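Long-range contacts in putative uncharacterized protein (PDB 5TPU), which is of unassigned function but belongs to the WxcM-like family of the cupin clan, forms a two-chain assembly and carries thymidine-5'-diphosphate in the crystal: residues K58-V63 against V114-F119; L64-G69 against A110-L115. The protein carries 3 engineered substitutions. All coordinates share one frame; numbering follows the deposited sequence.

Contact 1. Residues K58-V63 against V114-F119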
ATOM      1  N   LYS A  58     -20.155   0.945  -7.967  1.00 28.12           N
ATOM      2  CA  LYS A  58     -21.146   1.741  -7.259  1.00 36.43           C
ATOM      3  C   LYS A  58     -20.614   2.337  -5.957  1.00 33.33           C
ATOM      4  O   LYS A  58     -20.283   3.524  -5.936  1.00 40.84           O
ATOM      5  CB  LYS A  58     -22.424   0.925  -7.023  1.00 44.30           C
ATOM      6  CG  LYS A  58     -23.664   1.809  -7.015  1.00 56.15           C
ATOM      7  CD  LYS A  58     -24.925   1.068  -6.602  1.00 58.53           C
ATOM      8  CE  LYS A  58     -26.147   1.707  -7.242  1.00 69.41           C
ATOM      9  NZ  LYS A  58     -27.425   1.099  -6.773  1.00 76.79           N
ATOM     10  N   ASN A  59     -20.501   1.547  -4.893  1.00 29.79           N
ATOM     11  CA  ASN A  59     -20.175   2.107  -3.576  1.00 31.97           C
ATOM     12  C   ASN A  59     -18.706   2.124  -3.184  1.00 29.06           C
ATOM     13  O   ASN A  59     -18.305   2.783  -2.218  1.00 28.02           O
ATOM     14  CB  ASN A  59     -20.957   1.391  -2.490  1.00 39.59           C
ATOM     15  CG  ASN A  59     -22.232   2.134  -2.146  1.00 46.81           C
ATOM     16  OD1 ASN A  59     -22.396   2.662  -1.037  1.00 50.15           O
ATOM     17  ND2 ASN A  59     -23.092   2.272  -3.141  1.00 44.13           N
ATOM     18  N   LEU A  60     -17.906   1.419  -3.967  1.00 26.61           N
ATOM     19  CA  LEU A  60     -16.496   1.272  -3.648  1.00 23.41           C
ATOM     20  C   LEU A  60     -15.763   2.592  -3.865  1.00 21.84           C
ATOM     21  O   LEU A  60     -15.828   3.227  -4.949  1.00 20.18           O
ATOM     22  CB  LEU A  60     -15.891   0.158  -4.509  1.00 22.00           C
ATOM     23  CG  LEU A  60     -14.376  -0.077  -4.353  1.00 21.91           C
ATOM     24  CD1 LEU A  60     -14.074  -0.589  -2.966  1.00 20.91           C
ATOM     25  CD2 LEU A  60     -13.878  -1.018  -5.455  1.00 22.69           C
ATOM     26  N   GLU A  61     -15.050   2.970  -2.816  1.00 21.20           N
ATOM     27  CA  GLU A  61     -14.083   4.056  -2.890  1.00 21.91           C
ATOM     28  C   GLU A  61     -12.664   3.541  -2.828  1.00 22.27           C
ATOM     29  O   GLU A  61     -12.399   2.537  -2.140  1.00 22.35           O
ATOM     30  CB  GLU A  61     -14.291   4.975  -1.713  1.00 21.74           C
ATOM     31  CG  GLU A  61     -15.685   5.610  -1.715  1.00 22.49           C
ATOM     32  CD  GLU A  61     -15.886   6.421  -0.460  1.00 25.06           C
ATOM     33  OE1 GLU A  61     -15.417   7.585  -0.355  1.00 21.89           O
ATOM     34  OE2 GLU A  61     -16.477   5.834   0.444  1.00 26.62           O
ATOM     35  N   GLN A  62     -11.773   4.256  -3.511  1.00 20.19           N
ATOM     36  CA  GLN A  62     -10.350   3.926  -3.545  1.00 19.56           C
ATOM     37  C   GLN A  62      -9.423   5.140  -3.473  1.00 21.12           C
ATOM     38  O   GLN A  62      -9.770   6.246  -3.891  1.00 22.26           O
ATOM     39  CB  GLN A  62     -10.014   3.160  -4.830  1.00 19.37           C
ATOM     40  CG  GLN A  62     -10.699   1.810  -5.009  1.00 23.95           C
ATOM     41  CD  GLN A  62     -10.816   1.458  -6.486  1.00 28.84           C
ATOM     42  OE1 GLN A  62     -11.425   2.197  -7.267  1.00 31.11           O
ATOM     43  NE2 GLN A  62     -10.182   0.388  -6.880  1.00 27.05           N
ATOM     44  N   VAL A  63      -8.201   4.914  -3.007  1.00 19.15           N
ATOM     45  CA  VAL A  63      -7.119   5.860  -3.271  1.00 18.70           C
ATOM     46  C   VAL A  63      -6.001   5.176  -4.005  1.00 16.59           C
ATOM     47  O   VAL A  63      -5.501   4.171  -3.519  1.00 18.70           O
ATOM     48  CB  VAL A  63      -6.608   6.487  -1.977  1.00 18.41           C
ATOM     49  CG1 VAL A  63      -5.314   7.253  -2.228  1.00 19.41           C
ATOM     50  CG2 VAL A  63      -7.695   7.364  -1.399  1.00 19.45           C
ATOM     51  N   VAL A 114      -3.189   0.594  -4.216  1.00 14.57           N
ATOM     52  CA  VAL A 114      -4.606   0.959  -4.104  1.00 16.49           C
ATOM     53  C   VAL A 114      -5.108   0.625  -2.744  1.00 17.74           C
ATOM     54  O   VAL A 114      -4.916  -0.480  -2.297  1.00 17.04           O
ATOM     55  CB  VAL A 114      -5.514   0.310  -5.150  1.00 16.82           C
ATOM     56  CG1 VAL A 114      -6.932   0.779  -4.908  1.00 19.64           C
ATOM     57  CG2 VAL A 114      -5.078   0.666  -6.555  1.00 15.39           C
ATOM     58  N   LEU A 115      -5.683   1.635  -2.080  1.00 19.39           N
ATOM     59  CA  LEU A 115      -6.348   1.514  -0.789  1.00 18.44           C
ATOM     60  C   LEU A 115      -7.840   1.480  -1.116  1.00 19.66           C
ATOM     61  O   LEU A 115      -8.332   2.343  -1.839  1.00 18.90           O
ATOM     62  CB  LEU A 115      -6.006   2.727   0.078  1.00 20.21           C
ATOM     63  CG  LEU A 115      -4.697   2.757   0.922  1.00 24.77           C
ATOM     64  CD1 LEU A 115      -3.506   1.978   0.391  1.00 21.99           C
ATOM     65  CD2 LEU A 115      -4.217   4.171   1.256  1.00 24.53           C
ATOM     66  N   ALA A 116      -8.565   0.464  -0.661  1.00 19.52           N
ATOM     67  CA  ALA A 116      -9.988   0.320  -1.005  1.00 18.18           C
ATOM     68  C   ALA A 116     -10.919   0.349   0.205  1.00 19.50           C
ATOM     69  O   ALA A 116     -10.609  -0.215   1.261  1.00 22.06           O
ATOM     70  CB  ALA A 116     -10.169  -0.971  -1.746  1.00 21.53           C
ATOM     71  N   SER A 117     -12.064   1.005   0.063  1.00 19.68           N
ATOM     72  CA  SER A 117     -13.039   1.083   1.151  1.00 21.50           C
ATOM     73  C   SER A 117     -13.761  -0.231   1.469  1.00 23.94           C
ATOM     74  O   SER A 117     -14.461  -0.318   2.463  1.00 25.69           O
ATOM     75  CB  SER A 117     -14.104   2.088   0.770  1.00 20.19           C
ATOM     76  OG  SER A 117     -14.793   1.688  -0.406  1.00 18.06           O
ATOM     77  N   ASP A 118     -13.656  -1.237   0.606  1.00 23.62           N
ATOM     78  CA  ASP A 118     -14.411  -2.456   0.833  1.00 27.12           C
ATOM     79  C   ASP A 118     -13.694  -3.634   0.197  1.00 30.64           C
ATOM     80  O   ASP A 118     -12.742  -3.467  -0.624  1.00 31.19           O
ATOM     81  CB  ASP A 118     -15.847  -2.274   0.306  1.00 28.93           C
ATOM     82  CG  ASP A 118     -16.868  -3.289   0.909  1.00 32.54           C
ATOM     83  OD1 ASP A 118     -16.617  -4.017   1.892  1.00 27.43           O
ATOM     84  OD2 ASP A 118     -17.941  -3.388   0.316  1.00 31.98           O
ATOM     85  N   PHE A 119     -14.139  -4.817   0.599  1.00 27.13           N
ATOM     86  CA  PHE A 119     -13.532  -6.065   0.193  1.00 26.68           C
ATOM     87  C   PHE A 119     -13.762  -6.344  -1.288  1.00 27.78           C
ATOM     88  O   PHE A 119     -14.679  -5.800  -1.866  1.00 28.51           O
ATOM     89  CB  PHE A 119     -14.140  -7.182   1.019  1.00 26.99           C
ATOM     90  CG  PHE A 119     -13.899  -7.038   2.493  1.00 30.16           C
ATOM     91  CD1 PHE A 119     -12.687  -7.409   3.041  1.00 30.22           C
ATOM     92  CD2 PHE A 119     -14.903  -6.571   3.339  1.00 31.77           C
ATOM     93  CE1 PHE A 119     -12.471  -7.268   4.407  1.00 31.76           C
ATOM     94  CE2 PHE A 119     -14.697  -6.457   4.701  1.00 33.12           C
ATOM     95  CZ  PHE A 119     -13.483  -6.817   5.242  1.00 33.15           C
TER
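Ser117 OG accepts the backbone N-H of Glu61, with Glu61 N 2.7 Å from the hydroxyl oxygen and 160° at the hydrogen. The carbonyl of the same Glu61 takes the amide of Ser117: Ser117 N lies 2.7 Å from Glu61 O, the donor tilted moderately from the carbonyl plane. One serine thus holds both backbone polar groups of Glu61. Its first torsion, chi1 61°, sets OG between its own backbone N and carbonyl carbon, from where the short side chain reaches across; CB of Glu61 rests against the same hydroxyl. The pairing continues as an antiparallel ladder of the cupin-type beta fold, where strands 62-68 and 111-116 are neighbours in one sheet. Gln62 and Ala116 form a non-hydrogen-bonded pair, and Val63 and Leu115 a hydrogen-bonded one, with Val63 N 2.8 Å from Leu115 O and Leu115 N 2.9 Å from Val63 O. On the face carrying Gln62, Ala116 and Val114, the glutamine chain runs across the valine, Gln62 CB lying 3.9 Å from Val114 CG1. Its methylenes suit this apolar neighbour, while OE1 at the tip is hydrogen-bonded by Arg101. On the other face Val63 CB and Leu115 CB touch loosely at 4.3 Å, and Leu115 also packs on Val40 of the second subunit. Just before the strand begins, Leu60, with CG anti to the backbone N (chi1 177°), ends with CD1 3.5 Å from Ser117 OG; Ala116 CB and the Asp118 amide are near by. Asp118 O receives a hydrogen bond from Arg39, a thymidine-5'-diphosphate pocket residue on the neighbouring strand 39-44.

Contact 2. Residues L64-G69 against A110-L115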
ATOM      1  N   LEU A  64      -5.626   5.728  -5.152  1.00 15.55           N
ATOM      2  CA  LEU A  64      -4.577   5.179  -6.038  1.00 15.28           C
ATOM      3  C   LEU A  64      -3.277   5.929  -5.854  1.00 14.96           C
ATOM      4  O   LEU A  64      -3.285   7.159  -5.971  1.00 15.34           O
ATOM      5  CB  LEU A  64      -4.984   5.302  -7.519  1.00 15.58           C
ATOM      6  CG  LEU A  64      -5.894   4.195  -8.083  1.00 15.26           C
ATOM      7  CD1 LEU A  64      -7.161   4.062  -7.257  1.00 16.35           C
ATOM      8  CD2 LEU A  64      -6.227   4.482  -9.527  1.00 15.65           C
ATOM      9  N   ILE A  65      -2.171   5.223  -5.609  1.00 14.91           N
ATOM     10  CA  ILE A  65      -0.847   5.847  -5.534  1.00 15.19           C
ATOM     11  C   ILE A  65       0.104   5.105  -6.473  1.00 14.88           C
ATOM     12  O   ILE A  65       0.227   3.897  -6.396  1.00 15.10           O
ATOM     13  CB  ILE A  65      -0.341   5.764  -4.083  1.00 16.19           C
ATOM     14  CG1 ILE A  65      -1.231   6.582  -3.153  1.00 17.61           C
ATOM     15  CG2 ILE A  65       1.101   6.229  -3.940  1.00 15.79           C
ATOM     16  CD1 ILE A  65      -1.224   6.096  -1.722  1.00 16.60           C
ATOM     17  N   MET A  66       0.731   5.818  -7.393  1.00 15.09           N
ATOM     18  CA  MET A  66       1.757   5.266  -8.241  1.00 17.46           C
ATOM     19  C   MET A  66       3.039   5.163  -7.410  1.00 18.68           C
ATOM     20  O   MET A  66       3.754   6.139  -7.259  1.00 18.50           O
ATOM     21  CB  MET A  66       1.980   6.189  -9.463  1.00 18.28           C
ATOM     22  CG  MET A  66       1.864   5.550 -10.814  1.00 19.95           C
ATOM     23  SD  MET A  66       0.665   4.217 -10.980  1.00 20.28           S
ATOM     24  CE  MET A  66       1.691   3.083 -11.891  1.00 24.53           C
ATOM     25  N   MET A  67       3.285   3.982  -6.871  1.00 18.33           N
ATOM     26  CA  MET A  67       4.494   3.682  -6.129  1.00 22.44           C
ATOM     27  C   MET A  67       5.756   3.717  -6.971  1.00 21.79           C
ATOM     28  O   MET A  67       6.830   4.013  -6.462  1.00 21.83           O
ATOM     29  CB  MET A  67       4.400   2.295  -5.496  1.00 26.78           C
ATOM     30  CG  MET A  67       3.454   2.230  -4.333  1.00 36.29           C
ATOM     31  SD  MET A  67       4.104   3.038  -2.868  1.00 46.41           S
ATOM     32  CE  MET A  67       5.868   2.795  -2.956  1.00 39.28           C
ATOM     33  N   SER A  68       5.643   3.367  -8.241  1.00 19.98           N
ATOM     34  CA  SER A  68       6.739   3.579  -9.155  1.00 20.46           C
ATOM     35  C   SER A  68       6.235   3.666 -10.553  1.00 17.62           C
ATOM     36  O   SER A  68       5.201   3.070 -10.881  1.00 14.93           O
ATOM     37  CB  SER A  68       7.794   2.476  -9.036  1.00 23.68           C
ATOM     38  OG  SER A  68       7.254   1.260  -9.445  1.00 28.95           O
ATOM     39  N   GLY A  69       6.931   4.485 -11.348  1.00 15.53           N
ATOM     40  CA  GLY A  69       6.565   4.693 -12.714  1.00 17.03           C
ATOM     41  C   GLY A  69       5.297   5.500 -12.926  1.00 17.36           C
ATOM     42  O   GLY A  69       4.922   6.300 -12.099  1.00 19.98           O
ATOM     43  N   ALA A 110       5.651  -0.559 -13.984  1.00 15.94           N
ATOM     44  CA  ALA A 110       5.159   0.395 -13.006  1.00 15.84           C
ATOM     45  C   ALA A 110       4.341  -0.299 -11.938  1.00 14.62           C
ATOM     46  O   ALA A 110       3.810  -1.375 -12.172  1.00 15.26           O
ATOM     47  CB  ALA A 110       4.309   1.461 -13.668  1.00 17.46           C
ATOM     48  N   LYS A 111       4.259   0.333 -10.776  1.00 14.47           N
ATOM     49  CA  LYS A 111       3.610  -0.237  -9.619  1.00 17.66           C
ATOM     50  C   LYS A 111       2.588   0.689  -9.034  1.00 14.79           C
ATOM     51  O   LYS A 111       2.888   1.811  -8.678  1.00 17.82           O
ATOM     52  CB  LYS A 111       4.620  -0.625  -8.538  1.00 19.17           C
ATOM     53  CG  LYS A 111       5.693  -1.578  -9.050  1.00 25.47           C
ATOM     54  CD  LYS A 111       6.599  -2.110  -7.923  1.00 32.44           C
ATOM     55  CE  LYS A 111       7.933  -2.685  -8.431  1.00 34.84           C
ATOM     56  NZ  LYS A 111       8.616  -1.709  -9.346  1.00 40.04           N
ATOM     57  N   LEU A 112       1.388   0.177  -8.879  1.00 13.25           N
ATOM     58  CA  LEU A 112       0.271   0.943  -8.394  1.00 12.30           C
ATOM     59  C   LEU A 112      -0.217   0.356  -7.091  1.00 11.78           C
ATOM     60  O   LEU A 112      -0.542  -0.801  -7.051  1.00 13.06           O
ATOM     61  CB  LEU A 112      -0.841   0.851  -9.405  1.00 12.33           C
ATOM     62  CG  LEU A 112      -2.213   1.416  -9.010  1.00 12.28           C
ATOM     63  CD1 LEU A 112      -2.180   2.915  -8.784  1.00 11.90           C
ATOM     64  CD2 LEU A 112      -3.120   1.063 -10.163  1.00 12.23           C
ATOM     65  N   LEU A 113      -0.286   1.183  -6.058  1.00 11.97           N
ATOM     66  CA  LEU A 113      -0.861   0.893  -4.778  1.00 12.63           C
ATOM     67  C   LEU A 113      -2.286   1.435  -4.701  1.00 13.98           C
ATOM     68  O   LEU A 113      -2.566   2.579  -5.120  1.00 14.32           O
ATOM     69  CB  LEU A 113      -0.016   1.503  -3.675  1.00 14.08           C
ATOM     70  CG  LEU A 113      -0.570   1.269  -2.257  1.00 14.58           C
ATOM     71  CD1 LEU A 113      -0.478  -0.206  -1.910  1.00 15.47           C
ATOM     72  CD2 LEU A 113       0.227   2.093  -1.251  1.00 14.17           C
ATOM     73  N   VAL A 114      -3.189   0.594  -4.216  1.00 14.57           N
ATOM     74  CA  VAL A 114      -4.606   0.959  -4.104  1.00 16.49           C
ATOM     75  C   VAL A 114      -5.108   0.625  -2.744  1.00 17.74           C
ATOM     76  O   VAL A 114      -4.916  -0.480  -2.297  1.00 17.04           O
ATOM     77  CB  VAL A 114      -5.514   0.310  -5.150  1.00 16.82           C
ATOM     78  CG1 VAL A 114      -6.932   0.779  -4.908  1.00 19.64           C
ATOM     79  CG2 VAL A 114      -5.078   0.666  -6.555  1.00 15.39           C
ATOM     80  N   LEU A 115      -5.683   1.635  -2.080  1.00 19.39           N
ATOM     81  CA  LEU A 115      -6.348   1.514  -0.789  1.00 18.44           C
ATOM     82  C   LEU A 115      -7.840   1.480  -1.116  1.00 19.66           C
ATOM     83  O   LEU A 115      -8.332   2.343  -1.839  1.00 18.90           O
ATOM     84  CB  LEU A 115      -6.006   2.727   0.078  1.00 20.21           C
ATOM     85  CG  LEU A 115      -4.697   2.757   0.922  1.00 24.77           C
ATOM     86  CD1 LEU A 115      -3.506   1.978   0.391  1.00 21.99           C
ATOM     87  CD2 LEU A 115      -4.217   4.171   1.256  1.00 24.53           C
TER
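Leu64 packs its branch point against Val114, CG lying 3.9 Å from Val114 CG2 with the two side chains abreast and pointing the same way. Leu112 CD1 meets Leu64 CB at 3.9 Å, the two side chains oblique to each other, and Met66 crosses Leu112 at about a right angle, its SD 3.8 Å from the same CD1. Bent at chi2 and chi3, the flexible methionine carries its CE on to the methyl of Ala110, 3.6 Å from CB. This face turns into the barrel interior, where Met103 and Leu86 add to the apolar filling. On the other face Met67 lies alongside Leu113, its CG 3.6 Å from Leu113 CB, and both meet their own counterparts on the second subunit. In the backbone, Ile65 and Leu113 form a hydrogen-bonded pair, and Ile65 packs on Tyr42 of the second subunit. Beyond them the register slips: Met67 and Ser68 both stand opposite Lys111, a classic beta bulge. Lys111 O takes a straight but long bond from Ser68 N, 3.2 Å away on a lone pair, and a weak one from Met67 N. At the partly exposed polar edge, where Ser68 packs on Lys111 of the second subunit, the lysine chain curls at chi4 (51°), bringing NZ 3.3 Å from Ser68 OG. The hydroxyl offers the ammonium a neutral acceptor and also touches the aliphatic CG of Lys111, so this long bond probably tethers the chain only modestly.

In the fold
Contacts 1 and 2 are successive lengths of one antiparallel ladder between strands 62-68 and 111-116, their centres about 15 Å apart. They share Val114 and Leu115, and the bonds of 63 with 115 pass directly into those of 65 with 113. Contact 1 ends in the partly exposed turns, whereas contact 2 is mostly buried and ends at the bulge. The side chain of Gln62 is about 6 Å and that of Val114 about 7 Å from thymidine-5'-diphosphate. Tyr41, which belongs to that pocket, packs on Val114, so these two residues probably form a second shell. The opposite face serves the dimer: Ile65, Leu113 and Leu115 on it pack against the second subunit.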